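Local coordinates for uncharacterized protein (Parabacteroides merdae ATCC 43184, PDB 4OPW) that is of unknown function but is a putative adhesin that may take part in cell adhesion, at residues E109-N115 / K130-S136; N140-L146 / G159-A165; H204-K210 / K222-Q228. All blocks are in the same frame, centred on the assembly; numbering follows the deposited sequence.

Contact 1 (E109-N115 / K130-S136)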
loop_
_atom_site.group_PDB
_atom_site.type_symbol
_atom_site.label_atom_id
_atom_site.label_comp_id
_atom_site.label_asym_id
_atom_site.label_seq_id
_atom_site.Cartn_x
_atom_site.Cartn_y
_atom_site.Cartn_z
ATOM N N GLU A 109 12.536 0.377 7.678
ATOM C CA GLU A 109 11.810 0.954 6.556
ATOM C C GLU A 109 10.724 0.033 6.041
ATOM O O GLU A 109 10.913 -1.186 5.995
ATOM C CB GLU A 109 12.790 1.266 5.396
ATOM C CG GLU A 109 13.749 2.420 5.665
ATOM C CD GLU A 109 14.702 2.825 4.556
ATOM O OE1 GLU A 109 14.307 2.749 3.370
ATOM O OE2 GLU A 109 15.829 3.268 4.877
ATOM N N LEU A 110 9.615 0.624 5.595
ATOM C CA LEU A 110 8.547 -0.111 4.945
ATOM C C LEU A 110 8.135 0.688 3.719
ATOM O O LEU A 110 7.711 1.842 3.829
ATOM C CB LEU A 110 7.356 -0.421 5.865
ATOM C CG LEU A 110 6.193 -1.184 5.202
ATOM C CD1 LEU A 110 6.658 -2.533 4.552
ATOM C CD2 LEU A 110 5.052 -1.382 6.177
ATOM N N LYS A 111 8.325 0.085 2.545
ATOM C CA LYS A 111 7.955 0.694 1.269
ATOM C C LYS A 111 6.838 -0.098 0.632
ATOM O O LYS A 111 6.937 -1.315 0.497
ATOM C CB LYS A 111 9.192 0.765 0.347
ATOM C CG LYS A 111 8.913 1.263 -1.072
ATOM C CD LYS A 111 10.218 1.538 -1.847
ATOM C CE LYS A 111 11.025 0.281 -2.188
ATOM N NZ LYS A 111 12.466 0.556 -2.478
ATOM N N ILE A 112 5.742 0.583 0.275
ATOM C CA ILE A 112 4.616 -0.062 -0.370
ATOM C C ILE A 112 4.277 0.642 -1.671
ATOM O O ILE A 112 4.107 1.871 -1.687
ATOM C CB ILE A 112 3.385 -0.121 0.567
ATOM C CG1 ILE A 112 3.775 -0.820 1.903
ATOM C CG2 ILE A 112 2.181 -0.845 -0.126
ATOM C CD1 ILE A 112 2.699 -0.974 2.876
ATOM N N ASN A 113 4.204 -0.132 -2.767
ATOM C CA ASN A 113 3.810 0.359 -4.086
ATOM C C ASN A 113 2.532 -0.360 -4.485
ATOM O O ASN A 113 2.562 -1.577 -4.688
ATOM C CB ASN A 113 4.927 0.145 -5.120
ATOM C CG ASN A 113 6.224 0.871 -4.825
ATOM O OD1 ASN A 113 6.279 1.846 -4.063
ATOM N ND2 ASN A 113 7.307 0.424 -5.451
ATOM N N ALA A 114 1.408 0.374 -4.545
ATOM C CA ALA A 114 0.100 -0.188 -4.844
ATOM C C ALA A 114 -0.339 0.355 -6.188
ATOM O O ALA A 114 -0.430 1.578 -6.376
ATOM C CB ALA A 114 -0.895 0.176 -3.730
ATOM N N ASN A 115 -0.523 -0.556 -7.148
ATOM C CA ASN A 115 -0.873 -0.171 -8.508
ATOM C C ASN A 115 -2.149 -0.818 -8.984
ATOM O O ASN A 115 -2.713 -1.678 -8.302
ATOM C CB ASN A 115 0.274 -0.576 -9.446
ATOM C CG ASN A 115 1.637 -0.080 -9.019
ATOM O OD1 ASN A 115 2.575 -0.867 -8.802
ATOM N ND2 ASN A 115 1.759 1.221 -8.841
ATOM N N LYS A 130 11.122 4.817 8.471
ATOM C CA LYS A 130 10.673 5.487 7.258
ATOM C C LYS A 130 9.525 4.708 6.631
ATOM O O LYS A 130 9.625 3.495 6.455
ATOM C CB LYS A 130 11.847 5.621 6.274
ATOM C CG LYS A 130 11.533 6.364 4.983
ATOM C CD LYS A 130 12.690 6.209 4.019
ATOM C CE LYS A 130 12.547 7.077 2.801
ATOM N NZ LYS A 130 13.749 6.990 1.936
ATOM N N LEU A 131 8.419 5.407 6.321
ATOM C CA LEU A 131 7.237 4.786 5.697
ATOM C C LEU A 131 7.046 5.442 4.351
ATOM O O LEU A 131 6.840 6.647 4.269
ATOM C CB LEU A 131 5.990 4.912 6.601
ATOM C CG LEU A 131 4.706 4.160 6.164
ATOM C CD1 LEU A 131 4.942 2.628 6.053
ATOM C CD2 LEU A 131 3.566 4.440 7.144
ATOM N N ASP A 132 7.199 4.658 3.287
ATOM C CA ASP A 132 7.174 5.162 1.925
ATOM C C ASP A 132 6.036 4.513 1.147
ATOM O O ASP A 132 6.132 3.361 0.706
ATOM C CB ASP A 132 8.558 4.902 1.300
ATOM C CG ASP A 132 8.730 5.293 -0.150
ATOM O OD1 ASP A 132 7.822 5.943 -0.705
ATOM O OD2 ASP A 132 9.784 4.961 -0.723
ATOM N N LEU A 133 4.946 5.285 0.955
ATOM C CA LEU A 133 3.724 4.808 0.332
ATOM C C LEU A 133 3.501 5.433 -1.020
ATOM O O LEU A 133 3.586 6.659 -1.173
ATOM C CB LEU A 133 2.537 5.116 1.251
ATOM C CG LEU A 133 2.694 4.709 2.735
ATOM C CD1 LEU A 133 1.484 5.134 3.545
ATOM C CD2 LEU A 133 2.918 3.204 2.884
ATOM N N ASN A 134 3.244 4.582 -2.012
ATOM C CA ASN A 134 3.046 5.008 -3.393
ATOM C C ASN A 134 1.833 4.347 -3.978
ATOM O O ASN A 134 1.682 3.121 -3.888
ATOM C CB ASN A 134 4.286 4.658 -4.233
ATOM C CG ASN A 134 5.561 5.227 -3.652
ATOM O OD1 ASN A 134 5.910 6.360 -3.937
ATOM N ND2 ASN A 134 6.222 4.477 -2.748
ATOM N N VAL A 135 0.939 5.161 -4.558
ATOM C CA VAL A 135 -0.270 4.646 -5.180
ATOM C C VAL A 135 -0.346 5.135 -6.629
ATOM O O VAL A 135 0.010 6.290 -6.922
ATOM C CB VAL A 135 -1.527 5.057 -4.350
ATOM C CG1 VAL A 135 -2.793 5.109 -5.215
ATOM C CG2 VAL A 135 -1.729 4.112 -3.151
ATOM N N SER A 136 -0.847 4.268 -7.524
ATOM C CA SER A 136 -1.132 4.666 -8.907
ATOM C C SER A 136 -2.239 3.771 -9.455
ATOM O O SER A 136 -2.643 2.827 -8.772
ATOM C CB SER A 136 0.124 4.602 -9.774
ATOM O OG SER A 136 0.494 3.269 -10.075
#
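Two successive coils of a parallel beta-helix meet here: strands 109-114 and 130-136 run in the same direction, 4.8 Å apart and only 5° from exactly parallel. Extended backbones this well aligned offer alternate peptide groups to each other, so L110 N donates to K130 O (3.0 Å), D132 N to L110 O (2.9 Å), I112 N to D132 O (2.8 Å), and the zigzag continues through N134, A114 and S136. On the inward face, L110, I112 and A114 lie beside L131, L133 and V135. L131 CD1 leans over L110 CB (3.9 Å) and L133 CD2 over I112 CB (4.1 Å), each methyl filling the hollow against the inward side chain of the neighbouring strand. Branched aliphatic chains suit this place because they leave few gaps between coils. At A114 a lone methyl suffices: V135 CG2 lies 4.1 Å from A114 CB, and the room a larger residue would take is bordered by A139 and V120. M141 packs on I112, L133 and V135 from across the core. The outward face, with E109, K111, N113, K130, D132 and N134, is polar, as suits a surface partly open to solvent. K111 CD lies 3.6 Å from D132 OD2, and E109 CG touches K130 CB at 3.8 Å, while E109 OE1 stays 4.5 Å from K130 NZ. N134 ND2 is tied back to D132 OD1 at 3.0 Å. At the far end of the paired segments, N115 ND2 donates to S136 OG at 2.7 Å.

Contact 2 (N140-L146 / G159-A165)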
loop_
_atom_site.group_PDB
_atom_site.type_symbol
_atom_site.label_atom_id
_atom_site.label_comp_id
_atom_site.label_asym_id
_atom_site.label_seq_id
_atom_site.Cartn_x
_atom_site.Cartn_y
_atom_site.Cartn_z
ATOM N N ASN A 140 -5.937 1.820 -3.862
ATOM C CA ASN A 140 -6.336 2.459 -2.611
ATOM C C ASN A 140 -5.561 1.880 -1.460
ATOM O O ASN A 140 -5.318 0.668 -1.406
ATOM C CB ASN A 140 -7.840 2.275 -2.381
ATOM C CG ASN A 140 -8.688 2.963 -3.418
ATOM O OD1 ASN A 140 -8.788 4.191 -3.452
ATOM N ND2 ASN A 140 -9.258 2.209 -4.336
HETATM N N MSE A 141 -5.195 2.732 -0.512
HETATM C CA MSE A 141 -4.486 2.253 0.652
HETATM C C MSE A 141 -5.113 2.796 1.926
HETATM O O MSE A 141 -5.519 3.960 1.969
HETATM C CB MSE A 141 -3.015 2.641 0.583
HETATM C CG MSE A 141 -2.166 1.843 1.527
HETATM SE SE MSE A 141 -0.364 2.492 1.229
HETATM C CE MSE A 141 -0.019 2.080 -0.356
ATOM N N VAL A 142 -5.253 1.933 2.941
ATOM C CA VAL A 142 -5.801 2.326 4.238
ATOM C C VAL A 142 -4.806 1.898 5.319
ATOM O O VAL A 142 -4.531 0.698 5.460
ATOM C CB VAL A 142 -7.229 1.774 4.525
ATOM C CG1 VAL A 142 -7.748 2.286 5.874
ATOM C CG2 VAL A 142 -8.205 2.118 3.392
ATOM N N VAL A 143 -4.304 2.865 6.095
ATOM C CA VAL A 143 -3.368 2.621 7.192
ATOM C C VAL A 143 -4.057 3.072 8.471
ATOM O O VAL A 143 -4.316 4.267 8.646
ATOM C CB VAL A 143 -1.982 3.312 6.973
ATOM C CG1 VAL A 143 -1.040 3.016 8.137
ATOM C CG2 VAL A 143 -1.340 2.878 5.634
ATOM N N ASN A 144 -4.397 2.122 9.348
ATOM C CA ASN A 144 -5.142 2.436 10.565
ATOM C C ASN A 144 -4.350 3.287 11.565
ATOM O O ASN A 144 -4.934 4.171 12.201
ATOM C CB ASN A 144 -5.634 1.156 11.251
ATOM C CG ASN A 144 -6.825 0.510 10.568
ATOM O OD1 ASN A 144 -7.385 1.020 9.583
ATOM N ND2 ASN A 144 -7.256 -0.619 11.091
ATOM N N GLU A 145 -3.054 3.017 11.727
ATOM C CA GLU A 145 -2.246 3.742 12.713
ATOM C C GLU A 145 -0.777 3.614 12.357
ATOM O O GLU A 145 -0.309 2.495 12.117
ATOM C CB GLU A 145 -2.502 3.184 14.130
ATOM C CG GLU A 145 -1.903 4.043 15.233
ATOM C CD GLU A 145 -1.945 3.470 16.635
ATOM O OE1 GLU A 145 -2.435 2.332 16.817
ATOM O OE2 GLU A 145 -1.478 4.171 17.560
ATOM N N LEU A 146 -0.056 4.744 12.338
ATOM C CA LEU A 146 1.372 4.764 12.029
ATOM C C LEU A 146 2.186 5.638 13.004
ATOM O O LEU A 146 1.693 6.636 13.545
ATOM C CB LEU A 146 1.616 5.221 10.584
ATOM C CG LEU A 146 1.214 6.664 10.175
ATOM C CD1 LEU A 146 2.413 7.630 10.291
ATOM C CD2 LEU A 146 0.705 6.688 8.731
ATOM N N GLY A 159 -6.060 7.496 -7.478
ATOM C CA GLY A 159 -6.042 6.594 -6.335
ATOM C C GLY A 159 -6.132 7.336 -5.023
ATOM O O GLY A 159 -6.196 8.571 -5.011
ATOM N N THR A 160 -6.197 6.587 -3.905
ATOM C CA THR A 160 -6.357 7.229 -2.598
ATOM C C THR A 160 -5.424 6.621 -1.550
ATOM O O THR A 160 -5.097 5.424 -1.604
ATOM C CB THR A 160 -7.821 7.191 -2.082
ATOM O OG1 THR A 160 -8.134 5.883 -1.620
ATOM C CG2 THR A 160 -8.858 7.670 -3.093
ATOM N N ILE A 161 -5.028 7.448 -0.577
ATOM C CA ILE A 161 -4.226 7.028 0.575
ATOM C C ILE A 161 -4.927 7.590 1.807
ATOM O O ILE A 161 -5.044 8.807 1.947
ATOM C CB ILE A 161 -2.723 7.417 0.500
ATOM C CG1 ILE A 161 -2.037 6.742 -0.741
ATOM C CG2 ILE A 161 -2.011 6.996 1.811
ATOM C CD1 ILE A 161 -0.580 7.182 -1.063
ATOM N N ASN A 162 -5.441 6.710 2.655
ATOM C CA ASN A 162 -6.123 7.103 3.886
ATOM C C ASN A 162 -5.280 6.685 5.077
ATOM O O ASN A 162 -5.115 5.494 5.327
ATOM C CB ASN A 162 -7.523 6.479 3.940
ATOM C CG ASN A 162 -8.347 6.863 5.146
ATOM O OD1 ASN A 162 -7.944 7.669 5.982
ATOM N ND2 ASN A 162 -9.517 6.254 5.271
ATOM N N LEU A 163 -4.727 7.672 5.790
ATOM C CA LEU A 163 -3.877 7.483 6.980
ATOM C C LEU A 163 -4.705 7.945 8.148
ATOM O O LEU A 163 -4.842 9.143 8.378
ATOM C CB LEU A 163 -2.562 8.278 6.854
ATOM C CG LEU A 163 -1.755 8.121 5.555
ATOM C CD1 LEU A 163 -0.496 8.973 5.601
ATOM C CD2 LEU A 163 -1.375 6.643 5.303
ATOM N N LYS A 164 -5.377 7.000 8.792
ATOM C CA LYS A 164 -6.380 7.267 9.828
ATOM C C LYS A 164 -5.856 7.921 11.109
ATOM O O LYS A 164 -6.556 8.759 11.681
ATOM C CB LYS A 164 -7.088 5.967 10.210
ATOM C CG LYS A 164 -7.979 5.410 9.099
ATOM C CD LYS A 164 -8.807 4.249 9.616
ATOM C CE LYS A 164 -9.818 3.766 8.607
ATOM N NZ LYS A 164 -10.380 2.442 8.982
ATOM N N ALA A 165 -4.674 7.522 11.595
ATOM C CA ALA A 165 -4.147 8.026 12.864
ATOM C C ALA A 165 -2.661 7.893 12.941
ATOM O O ALA A 165 -2.079 7.059 12.254
ATOM C CB ALA A 165 -4.774 7.244 14.028
HETATM O O HOH W 1 -8.097 4.705 0.791
#
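The shortest polar link is between side chains: T160 OG1 donates to N140 OD1 at 2.6 Å. A water donates hydrogen bonds to T160 OG1 (2.7 Å) and to M141 O (2.9 Å), joining the two strands once more along the outer face. Between the parallel backbones, M141 N bonds to T160 O (2.9 Å), N162 N to M141 O (2.8 Å), V143 N to N162 O (2.9 Å) and K164 N to V143 O (2.9 Å). Both chains then turn the same corner of the beta-helix, N144 and K164 adopting near-identical helical backbone angles, and pairing resumes beyond it with L146 N to A165 O at 3.1 Å. At the corner K164 NZ makes a weak bond to N144 OD1 (3.4 Å), while N144 ND2 is held by K123 O, and the aliphatic part of K164 rests on V142 (CE to CG1 3.7 Å). G159 enters with a phi of 130°, where a CB would press on the preceding carbonyl oxygen. Inside, CB of selenomethionine M141 lies 4.4 Å from I161 CG1. L163 CD2 fills the space next to V143 CB (3.8 Å) and L146 CD2 (4.0 Å). Apolar residues thus line the core, whereas hydroxyl and amide groups link the coils outside, where a water can still share in the bonding; the chemistry marks a solenoid wall with an apolar inner face and a largely polar outer one.

Contact 3 (H204-K210 / K222-Q228). With EDO (1,2-ethanediol), chain D.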
loop_
_atom_site.group_PDB
_atom_site.type_symbol
_atom_site.label_atom_id
_atom_site.label_comp_id
_atom_site.label_asym_id
_atom_site.label_seq_id
_atom_site.Cartn_x
_atom_site.Cartn_y
_atom_site.Cartn_z
ATOM N N HIS A 204 -2.325 17.377 8.426
ATOM C CA HIS A 204 -2.304 17.952 9.778
ATOM C C HIS A 204 -0.866 18.369 10.178
ATOM O O HIS A 204 -0.235 17.718 11.017
ATOM C CB HIS A 204 -2.945 16.967 10.784
ATOM C CG HIS A 204 -2.987 17.425 12.211
ATOM N ND1 HIS A 204 -2.993 18.770 12.552
ATOM C CD2 HIS A 204 -3.063 16.692 13.345
ATOM C CE1 HIS A 204 -3.018 18.805 13.875
ATOM N NE2 HIS A 204 -3.070 17.580 14.394
ATOM N N PRO A 205 -0.333 19.453 9.554
ATOM C CA PRO A 205 0.983 19.982 9.980
ATOM C C PRO A 205 0.854 20.640 11.356
ATOM O O PRO A 205 -0.159 21.278 11.608
ATOM C CB PRO A 205 1.340 21.009 8.889
ATOM C CG PRO A 205 0.180 21.048 7.952
ATOM C CD PRO A 205 -0.974 20.358 8.581
ATOM N N THR A 206 1.823 20.441 12.264
ATOM C CA THR A 206 1.713 21.018 13.612
ATOM C C THR A 206 2.766 22.112 13.860
ATOM O O THR A 206 2.776 22.712 14.940
ATOM C CB THR A 206 1.752 19.943 14.699
ATOM O OG1 THR A 206 3.023 19.299 14.668
ATOM C CG2 THR A 206 0.601 18.942 14.577
ATOM N N ASP A 207 3.619 22.415 12.862
ATOM C CA ASP A 207 4.589 23.493 13.045
ATOM C C ASP A 207 4.764 24.279 11.748
ATOM O O ASP A 207 4.573 25.505 11.756
ATOM C CB ASP A 207 5.946 22.969 13.552
ATOM C CG ASP A 207 6.959 24.076 13.781
ATOM O OD1 ASP A 207 6.670 24.987 14.587
ATOM O OD2 ASP A 207 8.005 24.068 13.105
ATOM N N ASN A 208 5.132 23.587 10.641
ATOM C CA ASN A 208 5.326 24.267 9.369
ATOM C C ASN A 208 4.818 23.452 8.206
ATOM O O ASN A 208 4.960 22.225 8.188
ATOM C CB ASN A 208 6.789 24.614 9.134
ATOM C CG ASN A 208 6.970 25.728 8.139
ATOM O OD1 ASN A 208 6.724 26.906 8.429
ATOM N ND2 ASN A 208 7.395 25.380 6.941
ATOM N N LEU A 209 4.256 24.161 7.233
ATOM C CA LEU A 209 3.746 23.582 6.005
ATOM C C LEU A 209 4.264 24.352 4.804
ATOM O O LEU A 209 4.094 25.565 4.727
ATOM C CB LEU A 209 2.197 23.589 5.989
ATOM C CG LEU A 209 1.524 23.298 4.623
ATOM C CD1 LEU A 209 1.799 21.862 4.148
ATOM C CD2 LEU A 209 0.019 23.623 4.643
ATOM N N LYS A 210 4.880 23.621 3.862
ATOM C CA LYS A 210 5.317 24.171 2.582
ATOM C C LYS A 210 4.366 23.589 1.538
ATOM O O LYS A 210 4.339 22.367 1.351
ATOM C CB LYS A 210 6.790 23.850 2.306
ATOM C CG LYS A 210 7.747 24.585 3.239
ATOM C CD LYS A 210 9.149 24.250 2.889
ATOM C CE LYS A 210 10.145 24.806 3.855
ATOM N NZ LYS A 210 11.486 24.673 3.273
ATOM N N LYS A 222 -5.252 21.091 8.928
ATOM C CA LYS A 222 -5.632 21.395 10.311
ATOM C C LYS A 222 -4.375 21.818 11.007
ATOM O O LYS A 222 -3.340 21.151 10.865
ATOM C CB LYS A 222 -6.314 20.202 10.999
ATOM C CG LYS A 222 -7.773 20.095 10.576
ATOM C CD LYS A 222 -8.488 18.871 11.113
ATOM C CE LYS A 222 -9.843 18.747 10.446
ATOM N NZ LYS A 222 -10.622 17.595 10.954
ATOM N N GLY A 223 -4.410 22.959 11.671
ATOM C CA GLY A 223 -3.225 23.444 12.353
ATOM C C GLY A 223 -3.365 23.397 13.862
ATOM O O GLY A 223 -3.930 22.435 14.399
ATOM N N PRO A 224 -2.902 24.444 14.577
ATOM C CA PRO A 224 -2.200 25.644 14.050
ATOM C C PRO A 224 -0.854 25.308 13.406
ATOM O O PRO A 224 -0.129 24.437 13.894
ATOM C CB PRO A 224 -1.966 26.501 15.307
ATOM C CG PRO A 224 -2.910 25.949 16.362
ATOM C CD PRO A 224 -3.033 24.489 16.048
ATOM N N THR A 225 -0.503 25.998 12.317
ATOM C CA THR A 225 0.782 25.814 11.617
ATOM C C THR A 225 1.125 27.034 10.798
ATOM O O THR A 225 0.211 27.694 10.292
ATOM C CB THR A 225 0.739 24.555 10.686
ATOM O OG1 THR A 225 1.998 24.381 10.012
ATOM C CG2 THR A 225 -0.366 24.604 9.657
ATOM N N ALA A 226 2.429 27.322 10.648
ATOM C CA ALA A 226 2.906 28.371 9.753
ATOM C C ALA A 226 2.799 27.822 8.334
ATOM O O ALA A 226 2.954 26.603 8.133
ATOM C CB ALA A 226 4.337 28.755 10.080
ATOM N N VAL A 227 2.453 28.673 7.360
ATOM C CA VAL A 227 2.275 28.192 5.987
ATOM C C VAL A 227 3.038 29.083 5.000
ATOM O O VAL A 227 2.885 30.304 5.031
ATOM C CB VAL A 227 0.752 28.114 5.602
ATOM C CG1 VAL A 227 0.559 27.614 4.174
ATOM C CG2 VAL A 227 -0.041 27.229 6.567
ATOM N N GLN A 228 3.835 28.459 4.116
ATOM C CA GLN A 228 4.485 29.107 2.978
ATOM C C GLN A 228 3.912 28.418 1.744
ATOM O O GLN A 228 3.982 27.187 1.650
ATOM C CB GLN A 228 6.018 29.031 3.020
ATOM C CG GLN A 228 6.659 29.683 4.249
ATOM C CD GLN A 228 6.781 28.689 5.382
ATOM O OE1 GLN A 228 7.271 27.563 5.210
ATOM N NE2 GLN A 228 6.316 29.075 6.563
HETATM C C1 EDO D . 1.420 17.418 17.993
HETATM O O1 EDO D . 0.208 16.768 17.660
HETATM C C2 EDO D . 2.617 16.630 17.428
HETATM O O2 EDO D . 2.929 17.070 16.113
#
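A corner of the parallel beta-helix is stacked here near its C-terminal end: the chain bends at T206 and D207, and the next coil, 222-228, follows it round with register kept before and after the bend. Ahead of the corner, H204 ND1 donates to K222 O at 2.9 Å; P205, next in the chain, has no N-H to offer that oxygen, so the imidazole supplies the donor. At the bend no backbone hydrogen bond joins the segments until D207 O, and P205 O and K222 O are two acceptors 3.3 Å apart. The later coil passes through G223, where a CB would clash with T225 N, and a cis peptide before P224. T225 then points toward the preceding coil, its OG1 3.6 Å from P205 CB, and its hydroxyl donates to A226 O (3.1 Å). Backbone hydrogen bonds then run A226 N to D207 O (3.0 Å), L209 N to A226 O (2.9 Å) and Q228 N to L209 O (3.0 Å). On the outer face the amides of N208 and Q228, each both donor and acceptor, exchange bonds: N208 ND2 to Q228 OE1 (2.8 Å) and Q228 NE2 to N208 OD1 (2.9 Å). T206 OG1 shares a hydrogen bond of 2.7 Å with O2 of a 1,2-ethanediol, probably a crystallisation additive. Inward, L209 CD2 meets V227 CG1 at 4.1 Å, and Y221 from strand 218-221 packs on P205, L209 and V227. Strand 191-197 continues the sheet beyond strand 208-214, while strand 226-232 forms its outermost member within this chain.

The three contacts follow one another along the chain, none enclosing or crossing another, and each closes roughly one coil. Contact 1 brings 130-136 back beside 109-115; the chain then passes almost directly into 140-146, and contact 2 closes when 159-165 returns to it. They lie on different walls and share the coil that carries 130-136 and 140-146, so they meet across the core, I112 CG2 lying 3.7 Å from M141 CE and V135 CG2 3.6 Å from I161 CG1. Further coils intervene before contact 3, whose centre is about 24 Å from that of contact 1 and 20 Å from that of contact 2. Spanning a corner, contact 3 reaches the sheets of both.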